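Local coordinates for protein amino acid amide racemase (Ochrobactrum anthropi, PDB 6GIO) that belongs to the class-III aminotransferase family of pyridoxal-phosphate enzymes and carries the cofactor pyridoxal-5'-phosphate in its dimeric structure, at residues N34-S48 with F398-A412. Sequence-based numbering, arbitrary orientation.
Sequences NRLIEEGGRSILDLS and FMPPLTLTEPEIDEA
Asn34, a buried amide just before a β-hairpin, reaches across to Glu408 and illustrates how one side chain can join the start of a hairpin in the sheet to the first turn of a helix, 406-424. Its CG lies beside the backbone N (chi1 -55°), which carries the amide over to the 403-408 region. There ND2 gives a hydrogen bond to Glu408 OE1 at 2.9 Å, close to the amide plane and on the syn lone pair of the carboxylate, although the amide and carboxylate planes stand 62° apart. ND2 also makes a weak bond to Thr403 O, while OD1 accepts from Thr403 OG1, modelled at a doubtfully short 2.4 Å. Glu408 OE1 takes a second hydrogen, from Thr405 N, on the anti side, somewhat out of the carboxylate plane; with Glu408 N bonding to Thr405 OG1 this completes a capping box. One water links Asn34 N to Glu408 OE2.

One turn further along the helix, the Arg35 guanidinium and Glu411 carboxylate meet edge to edge, nearly coplanar (12°), with NH2 3.2 Å from OE1 and a weaker NH1 to OE2 bond beside it. Ser43 O, lying in the guanidinium plane, accepts from NH1 and so helps fix the group's rotation.

Next to these polar groups, Leu45 lays CD1 against Glu408 CG at 3.9 Å. Leu47 puts CD1 3.8 Å from Ala412 CB, and its CB meets the edge of the Phe398 ring, the two side chains running alongside. Leu47 O accepts from Met399 N at 2.8 Å, tying the hairpin's exit to Met399, whose side chain lies about 7 Å from the bound PLP. The contact thus packs hairpin 35-46 against a helix that also meets helix 318-339, through Ile409 on Phe329. Amide, backbone and water donors round the Glu408 carboxylate, with Arg35 nearby, would probably favour its ionised form.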
ATOM      1  N   ASN C  34      -6.065  25.461  -0.357  1.00 22.87           N
ATOM      2  CA  ASN C  34      -7.062  24.646  -1.009  1.00 23.56           C
ATOM      3  C   ASN C  34      -6.946  24.732  -2.545  1.00 24.82           C
ATOM      4  O   ASN C  34      -7.885  24.356  -3.249  1.00 27.39           O
ATOM      5  CB  ASN C  34      -8.444  25.068  -0.509  1.00 23.42           C
ATOM      6  CG  ASN C  34      -8.550  25.014   1.021  1.00 24.08           C
ATOM      7  OD1 ASN C  34      -8.010  24.119   1.661  1.00 22.62           O
ATOM      8  ND2 ASN C  34      -9.191  26.008   1.607  1.00 24.33           N
ATOM      9  N   ARG C  35      -5.822  25.206  -3.076  1.00 23.09           N
ATOM     10  CA  ARG C  35      -5.682  25.301  -4.558  1.00 24.47           C
ATOM     11  C   ARG C  35      -4.567  24.432  -5.103  1.00 25.46           C
ATOM     12  O   ARG C  35      -3.595  24.170  -4.395  1.00 27.79           O
ATOM     13  CB  ARG C  35      -5.451  26.755  -4.992  1.00 24.69           C
ATOM     14  CG  ARG C  35      -6.423  27.773  -4.374  1.00 26.81           C
ATOM     15  CD  ARG C  35      -6.253  29.159  -4.998  1.00 29.62           C
ATOM     16  NE  ARG C  35      -6.839  29.166  -6.331  1.00 31.24           N
ATOM     17  CZ  ARG C  35      -8.132  29.393  -6.585  1.00 31.36           C
ATOM     18  NH1 ARG C  35      -8.554  29.354  -7.840  1.00 31.69           N
ATOM     19  NH2 ARG C  35      -8.991  29.678  -5.608  1.00 31.74           N
ATOM     20  N   LEU C  36      -4.716  23.970  -6.353  1.00 26.02           N
ATOM     21  CA  LEU C  36      -3.724  23.146  -7.015  1.00 25.40           C
ATOM     22  C   LEU C  36      -3.135  23.940  -8.170  1.00 26.47           C
ATOM     23  O   LEU C  36      -3.852  24.699  -8.833  1.00 24.57           O
ATOM     24  CB  LEU C  36      -4.325  21.835  -7.543  1.00 25.20           C
ATOM     25  CG  LEU C  36      -4.727  20.865  -6.419  1.00 28.15           C
ATOM     26  CD1 LEU C  36      -5.581  19.746  -6.980  1.00 29.93           C
ATOM     27  CD2 LEU C  36      -3.511  20.315  -5.674  1.00 27.76           C
ATOM     28  N   ILE C  37      -1.833  23.764  -8.413  1.00 25.26           N
ATOM     29  CA  ILE C  37      -1.172  24.545  -9.471  1.00 28.13           C
ATOM     30  C   ILE C  37      -0.926  23.698 -10.705  1.00 25.88           C
ATOM     31  O   ILE C  37      -0.196  22.717 -10.676  1.00 25.67           O
ATOM     32  CB  ILE C  37       0.185  25.135  -9.007  1.00 28.49           C
ATOM     33  CG1 ILE C  37       0.080  25.718  -7.609  1.00 27.87           C
ATOM     34  CG2 ILE C  37       0.710  26.131 -10.047  1.00 28.26           C
ATOM     35  CD1 ILE C  37      -0.947  26.802  -7.424  1.00 30.26           C
ATOM     36  N   GLU C  38      -1.571  24.071 -11.784  1.00 28.31           N
ATOM     37  CA  GLU C  38      -1.384  23.396 -13.060  1.00 29.42           C
ATOM     38  C   GLU C  38      -0.051  23.801 -13.630  1.00 28.87           C
ATOM     39  O   GLU C  38       0.424  24.901 -13.367  1.00 30.10           O
ATOM     40  CB  GLU C  38      -2.513  23.775 -14.023  1.00 31.65           C
ATOM     41  CG  GLU C  38      -2.427  23.124 -15.397  1.00 36.95           C
ATOM     42  CD  GLU C  38      -3.771  23.037 -16.138  1.00 38.70           C
ATOM     43  OE1 GLU C  38      -4.614  23.958 -15.985  1.00 37.80           O
ATOM     44  OE2 GLU C  38      -3.966  22.027 -16.870  1.00 37.67           O
ATOM     45  N   GLU C  39       0.564  22.914 -14.387  1.00 29.21           N
ATOM     46  CA  GLU C  39       1.703  23.289 -15.209  1.00 30.41           C
ATOM     47  C   GLU C  39       1.346  24.550 -16.024  1.00 29.72           C
ATOM     48  O   GLU C  39       0.225  24.690 -16.520  1.00 27.45           O
ATOM     49  CB  GLU C  39       2.108  22.135 -16.122  1.00 29.37           C
ATOM     50  CG  GLU C  39       3.401  22.393 -16.913  1.00 32.75           C
ATOM     51  CD  GLU C  39       3.759  21.240 -17.821  1.00 31.37           C
ATOM     52  OE1 GLU C  39       2.879  20.798 -18.610  1.00 30.23           O
ATOM     53  OE2 GLU C  39       4.911  20.763 -17.737  1.00 31.16           O
ATOM     54  N   GLY C  40       2.292  25.472 -16.141  1.00 30.97           N
ATOM     55  CA  GLY C  40       2.002  26.787 -16.704  1.00 28.48           C
ATOM     56  C   GLY C  40       1.605  27.791 -15.611  1.00 29.51           C
ATOM     57  O   GLY C  40       1.675  28.984 -15.822  1.00 27.64           O
ATOM     58  N   GLY C  41       1.189  27.334 -14.429  1.00 28.25           N
ATOM     59  CA  GLY C  41       0.996  28.233 -13.315  1.00 28.30           C
ATOM     60  C   GLY C  41      -0.432  28.534 -12.904  1.00 28.96           C
ATOM     61  O   GLY C  41      -0.649  29.141 -11.858  1.00 30.82           O
ATOM     62  N   ARG C  42      -1.428  28.109 -13.665  1.00 30.09           N
ATOM     63  CA  ARG C  42      -2.822  28.472 -13.319  1.00 30.34           C
ATOM     64  C   ARG C  42      -3.208  27.793 -11.995  1.00 28.81           C
ATOM     65  O   ARG C  42      -2.879  26.637 -11.768  1.00 29.49           O
ATOM     66  CB  ARG C  42      -3.765  28.056 -14.437  1.00 30.92           C
ATOM     67  CG  ARG C  42      -5.153  28.704 -14.410  1.00 31.83           C
ATOM     68  CD  ARG C  42      -5.923  28.436 -15.711  1.00 28.85           C
ATOM     69  NE  ARG C  42      -6.081  27.003 -15.994  1.00 30.30           N
ATOM     70  CZ  ARG C  42      -7.190  26.277 -15.797  1.00 29.94           C
ATOM     71  NH1 ARG C  42      -8.294  26.819 -15.315  1.00 29.14           N
ATOM     72  NH2 ARG C  42      -7.195  24.980 -16.091  1.00 30.87           N
ATOM     73  N   SER C  43      -3.900  28.521 -11.142  1.00 30.42           N
ATOM     74  CA  SER C  43      -4.246  28.071  -9.796  1.00 33.13           C
ATOM     75  C   SER C  43      -5.689  27.588  -9.731  1.00 33.50           C
ATOM     76  O   SER C  43      -6.600  28.387  -9.840  1.00 40.21           O
ATOM     77  CB  SER C  43      -4.044  29.222  -8.818  1.00 33.30           C
ATOM     78  OG  SER C  43      -4.751  29.011  -7.606  1.00 37.23           O
ATOM     79  N   ILE C  44      -5.895  26.292  -9.488  1.00 31.80           N
ATOM     80  CA  ILE C  44      -7.229  25.670  -9.575  1.00 28.94           C
ATOM     81  C   ILE C  44      -7.797  25.393  -8.185  1.00 27.50           C
ATOM     82  O   ILE C  44      -7.110  24.858  -7.348  1.00 25.71           O
ATOM     83  CB  ILE C  44      -7.133  24.334 -10.312  1.00 27.72           C
ATOM     84  CG1 ILE C  44      -6.411  24.518 -11.657  1.00 29.88           C
ATOM     85  CG2 ILE C  44      -8.516  23.689 -10.504  1.00 28.62           C
ATOM     86  CD1 ILE C  44      -7.064  25.508 -12.584  1.00 30.51           C
ATOM     87  N   LEU C  45      -9.056  25.746  -7.952  1.00 28.01           N
ATOM     88  CA  LEU C  45      -9.699  25.462  -6.668  1.00 27.55           C
ATOM     89  C   LEU C  45      -9.975  23.955  -6.551  1.00 26.31           C
ATOM     90  O   LEU C  45     -10.621  23.377  -7.406  1.00 26.08           O
ATOM     91  CB  LEU C  45     -10.986  26.282  -6.515  1.00 25.43           C
ATOM     92  CG  LEU C  45     -11.768  26.006  -5.215  1.00 27.17           C
ATOM     93  CD1 LEU C  45     -10.940  26.240  -3.956  1.00 26.93           C
ATOM     94  CD2 LEU C  45     -13.045  26.835  -5.134  1.00 27.03           C
ATOM     95  N   ASP C  46      -9.492  23.319  -5.484  1.00 27.95           N
ATOM     96  CA  ASP C  46      -9.627  21.885  -5.380  1.00 26.93           C
ATOM     97  C   ASP C  46     -10.851  21.495  -4.589  1.00 26.76           C
ATOM     98  O   ASP C  46     -10.833  21.474  -3.369  1.00 27.42           O
ATOM     99  CB  ASP C  46      -8.386  21.193  -4.801  1.00 28.55           C
ATOM    100  CG  ASP C  46      -8.496  19.637  -4.886  1.00 29.59           C
ATOM    101  OD1 ASP C  46      -9.124  19.155  -5.870  1.00 26.62           O
ATOM    102  OD2 ASP C  46      -7.971  18.919  -3.983  1.00 30.35           O
ATOM    103  N   LEU C  47     -11.891  21.101  -5.314  1.00 25.72           N
ATOM    104  CA  LEU C  47     -13.091  20.536  -4.691  1.00 26.14           C
ATOM    105  C   LEU C  47     -13.055  19.005  -4.622  1.00 25.67           C
ATOM    106  O   LEU C  47     -13.930  18.384  -4.023  1.00 26.38           O
ATOM    107  CB  LEU C  47     -14.297  20.999  -5.474  1.00 26.63           C
ATOM    108  CG  LEU C  47     -14.392  22.515  -5.654  1.00 27.99           C
ATOM    109  CD1 LEU C  47     -15.518  22.865  -6.620  1.00 27.46           C
ATOM    110  CD2 LEU C  47     -14.595  23.175  -4.301  1.00 27.26           C
ATOM    111  N   SER C  48     -12.032  18.410  -5.219  1.00 24.18           N
ATOM    112  CA  SER C  48     -11.813  16.974  -5.150  1.00 27.64           C
ATOM    113  C   SER C  48     -11.100  16.452  -3.906  1.00 27.40           C
ATOM    114  O   SER C  48     -11.261  15.282  -3.589  1.00 25.70           O
ATOM    115  CB  SER C  48     -11.054  16.498  -6.392  1.00 26.25           C
ATOM    116  OG  SER C  48      -9.667  16.713  -6.293  1.00 27.72           O
ATOM    117  N   PHE C 398     -18.069  16.174  -4.568  1.00 23.07           N
ATOM    118  CA  PHE C 398     -17.358  17.297  -3.940  1.00 22.33           C
ATOM    119  C   PHE C 398     -16.844  16.839  -2.584  1.00 23.74           C
ATOM    120  O   PHE C 398     -17.628  16.588  -1.636  1.00 23.52           O
ATOM    121  CB  PHE C 398     -18.251  18.535  -3.812  1.00 23.82           C
ATOM    122  CG  PHE C 398     -18.762  19.040  -5.141  1.00 23.94           C
ATOM    123  CD1 PHE C 398     -17.924  19.685  -6.022  1.00 25.93           C
ATOM    124  CD2 PHE C 398     -20.053  18.811  -5.525  1.00 25.08           C
ATOM    125  CE1 PHE C 398     -18.367  20.114  -7.280  1.00 26.01           C
ATOM    126  CE2 PHE C 398     -20.509  19.241  -6.772  1.00 27.34           C
ATOM    127  CZ  PHE C 398     -19.669  19.897  -7.655  1.00 25.20           C
ATOM    128  N   MET C 399     -15.526  16.688  -2.518  1.00 21.99           N
ATOM    129  CA  MET C 399     -14.818  16.232  -1.320  1.00 24.67           C
ATOM    130  C   MET C 399     -13.705  17.216  -1.038  1.00 22.72           C
ATOM    131  O   MET C 399     -12.551  16.844  -1.027  1.00 23.34           O
ATOM    132  CB  MET C 399     -14.219  14.838  -1.591  1.00 25.36           C
ATOM    133  CG  MET C 399     -15.293  13.764  -1.733  1.00 26.98           C
ATOM    134  SD  MET C 399     -15.950  13.269  -0.122  1.00 29.21           S
ATOM    135  CE  MET C 399     -14.561  12.407   0.572  1.00 31.68           C
ATOM    136  N   PRO C 400     -14.039  18.502  -0.880  1.00 24.55           N
ATOM    137  CA  PRO C 400     -12.934  19.462  -0.780  1.00 23.18           C
ATOM    138  C   PRO C 400     -12.164  19.318   0.541  1.00 22.63           C
ATOM    139  O   PRO C 400     -12.699  18.743   1.510  1.00 21.31           O
ATOM    140  CB  PRO C 400     -13.638  20.822  -0.845  1.00 25.45           C
ATOM    141  CG  PRO C 400     -15.043  20.577  -0.380  1.00 26.50           C
ATOM    142  CD  PRO C 400     -15.361  19.157  -0.773  1.00 26.82           C
ATOM    143  N   PRO C 401     -10.956  19.914   0.614  1.00 21.40           N
ATOM    144  CA  PRO C 401     -10.263  20.021   1.899  1.00 21.74           C
ATOM    145  C   PRO C 401     -11.179  20.633   2.971  1.00 22.94           C
ATOM    146  O   PRO C 401     -12.027  21.509   2.670  1.00 25.03           O
ATOM    147  CB  PRO C 401      -9.105  20.945   1.579  1.00 21.51           C
ATOM    148  CG  PRO C 401      -8.877  20.776   0.115  1.00 21.00           C
ATOM    149  CD  PRO C 401     -10.253  20.656  -0.445  1.00 20.56           C
ATOM    150  N   LEU C 402     -11.061  20.135   4.185  1.00 21.93           N
ATOM    151  CA  LEU C 402     -11.863  20.593   5.289  1.00 23.34           C
ATOM    152  C   LEU C 402     -11.577  22.064   5.602  1.00 25.53           C
ATOM    153  O   LEU C 402     -12.329  22.720   6.324  1.00 26.66           O
ATOM    154  CB  LEU C 402     -11.546  19.740   6.521  1.00 23.37           C
ATOM    155  CG  LEU C 402     -11.915  18.252   6.406  1.00 25.12           C
ATOM    156  CD1 LEU C 402     -11.944  17.576   7.784  1.00 26.20           C
ATOM    157  CD2 LEU C 402     -13.253  18.070   5.741  1.00 25.47           C
ATOM    158  N   THR C 403     -10.472  22.563   5.056  1.00 24.55           N
ATOM    159  CA  THR C 403     -10.072  23.943   5.222  1.00 25.95           C
ATOM    160  C   THR C 403     -10.689  24.877   4.190  1.00 26.23           C
ATOM    161  O   THR C 403     -10.307  26.044   4.110  1.00 24.80           O
ATOM    162  CB  THR C 403      -8.537  24.040   5.113  1.00 24.39           C
ATOM    163  OG1 THR C 403      -8.114  23.336   3.948  1.00 22.36           O
ATOM    164  CG2 THR C 403      -7.883  23.394   6.364  1.00 24.25           C
ATOM    165  N   LEU C 404     -11.642  24.374   3.415  1.00 27.08           N
ATOM    166  CA  LEU C 404     -12.336  25.180   2.426  1.00 26.00           C
ATOM    167  C   LEU C 404     -12.915  26.460   3.073  1.00 26.92           C
ATOM    168  O   LEU C 404     -13.591  26.402   4.115  1.00 24.41           O
ATOM    169  CB  LEU C 404     -13.437  24.360   1.753  1.00 24.32           C
ATOM    170  CG  LEU C 404     -14.085  24.992   0.513  1.00 25.55           C
ATOM    171  CD1 LEU C 404     -13.142  25.021  -0.685  1.00 25.69           C
ATOM    172  CD2 LEU C 404     -15.385  24.275   0.175  1.00 27.95           C
ATOM    173  N   THR C 405     -12.637  27.613   2.463  1.00 27.01           N
ATOM    174  CA  THR C 405     -13.123  28.909   3.036  1.00 29.80           C
ATOM    175  C   THR C 405     -14.504  29.293   2.505  1.00 29.61           C
ATOM    176  O   THR C 405     -14.972  28.758   1.487  1.00 29.88           O
ATOM    177  CB  THR C 405     -12.139  30.071   2.783  1.00 27.68           C
ATOM    178  OG1 THR C 405     -12.085  30.376   1.389  1.00 25.07           O
ATOM    179  CG2 THR C 405     -10.763  29.710   3.270  1.00 28.10           C
ATOM    180  N   GLU C 406     -15.163  30.226   3.185  1.00 32.90           N
ATOM    181  CA  GLU C 406     -16.465  30.705   2.700  1.00 34.02           C
ATOM    182  C   GLU C 406     -16.399  31.427   1.350  1.00 32.66           C
ATOM    183  O   GLU C 406     -17.233  31.176   0.505  1.00 37.31           O
ATOM    184  CB  GLU C 406     -17.224  31.462   3.778  1.00 36.09           C
ATOM    185  CG  GLU C 406     -17.670  30.497   4.877  1.00 38.75           C
ATOM    186  CD  GLU C 406     -18.420  31.146   6.034  1.00 43.17           C
ATOM    187  OE1 GLU C 406     -19.345  31.940   5.790  1.00 44.21           O
ATOM    188  OE2 GLU C 406     -18.107  30.810   7.197  1.00 46.22           O
ATOM    189  N   PRO C 407     -15.370  32.246   1.102  1.00 32.50           N
ATOM    190  CA  PRO C 407     -15.233  32.785  -0.260  1.00 31.46           C
ATOM    191  C   PRO C 407     -15.037  31.728  -1.320  1.00 32.76           C
ATOM    192  O   PRO C 407     -15.488  31.902  -2.455  1.00 32.09           O
ATOM    193  CB  PRO C 407     -13.988  33.668  -0.167  1.00 31.57           C
ATOM    194  CG  PRO C 407     -13.985  34.106   1.277  1.00 33.17           C
ATOM    195  CD  PRO C 407     -14.494  32.942   2.063  1.00 32.25           C
ATOM    196  N   GLU C 408     -14.341  30.653  -0.969  1.00 32.80           N
ATOM    197  CA  GLU C 408     -14.142  29.559  -1.907  1.00 31.74           C
ATOM    198  C   GLU C 408     -15.451  28.801  -2.156  1.00 31.43           C
ATOM    199  O   GLU C 408     -15.694  28.319  -3.260  1.00 30.75           O
ATOM    200  CB  GLU C 408     -13.030  28.639  -1.419  1.00 31.21           C
ATOM    201  CG  GLU C 408     -11.660  29.242  -1.587  1.00 32.39           C
ATOM    202  CD  GLU C 408     -10.588  28.525  -0.815  1.00 33.65           C
ATOM    203  OE1 GLU C 408     -10.902  27.761   0.127  1.00 32.22           O
ATOM    204  OE2 GLU C 408      -9.406  28.773  -1.146  1.00 34.69           O
ATOM    205  N   ILE C 409     -16.316  28.709  -1.159  1.00 33.83           N
ATOM    206  CA  ILE C 409     -17.647  28.134  -1.397  1.00 35.30           C
ATOM    207  C   ILE C 409     -18.415  28.917  -2.464  1.00 36.70           C
ATOM    208  O   ILE C 409     -19.000  28.296  -3.349  1.00 32.64           O
ATOM    209  CB  ILE C 409     -18.470  27.981  -0.102  1.00 36.95           C
ATOM    210  CG1 ILE C 409     -17.843  26.900   0.769  1.00 37.57           C
ATOM    211  CG2 ILE C 409     -19.908  27.577  -0.423  1.00 36.57           C
ATOM    212  CD1 ILE C 409     -18.375  26.837   2.187  1.00 42.33           C
ATOM    213  N   ASP C 410     -18.404  30.264  -2.410  1.00 37.52           N
ATOM    214  CA  ASP C 410     -19.065  31.080  -3.471  1.00 37.37           C
ATOM    215  C   ASP C 410     -18.416  30.883  -4.823  1.00 33.41           C
ATOM    216  O   ASP C 410     -19.098  30.880  -5.831  1.00 34.64           O
ATOM    217  CB  ASP C 410     -19.024  32.619  -3.214  1.00 44.17           C
ATOM    218  CG  ASP C 410     -19.808  33.051  -1.996  1.00 50.91           C
ATOM    219  OD1 ASP C 410     -20.799  32.378  -1.646  1.00 53.85           O
ATOM    220  OD2 ASP C 410     -19.429  34.093  -1.388  1.00 60.98           O
ATOM    221  N   GLU C 411     -17.087  30.807  -4.858  1.00 30.50           N
ATOM    222  CA  GLU C 411     -16.368  30.613  -6.121  1.00 30.20           C
ATOM    223  C   GLU C 411     -16.709  29.246  -6.732  1.00 29.27           C
ATOM    224  O   GLU C 411     -16.844  29.092  -7.971  1.00 27.62           O
ATOM    225  CB  GLU C 411     -14.863  30.706  -5.892  1.00 30.23           C
ATOM    226  CG  GLU C 411     -14.060  30.523  -7.153  1.00 29.58           C
ATOM    227  CD  GLU C 411     -12.568  30.451  -6.920  1.00 34.83           C
ATOM    228  OE1 GLU C 411     -12.125  30.399  -5.746  1.00 35.85           O
ATOM    229  OE2 GLU C 411     -11.826  30.442  -7.937  1.00 36.70           O
ATOM    230  N   ALA C 412     -16.833  28.257  -5.854  1.00 26.26           N
ATOM    231  CA  ALA C 412     -17.211  26.908  -6.265  1.00 28.07           C
ATOM    232  C   ALA C 412     -18.609  26.829  -6.882  1.00 25.95           C
ATOM    233  O   ALA C 412     -18.819  26.269  -7.970  1.00 27.60           O
ATOM    234  CB  ALA C 412     -17.103  25.966  -5.063  1.00 28.28           C
TER
HETATM  235  O   HOH W   1      -6.737  28.270  -0.453  1.00 28.11           O
HETATM  236  O   HOH W   2      -8.606  30.293  -2.835  1.00 31.91           O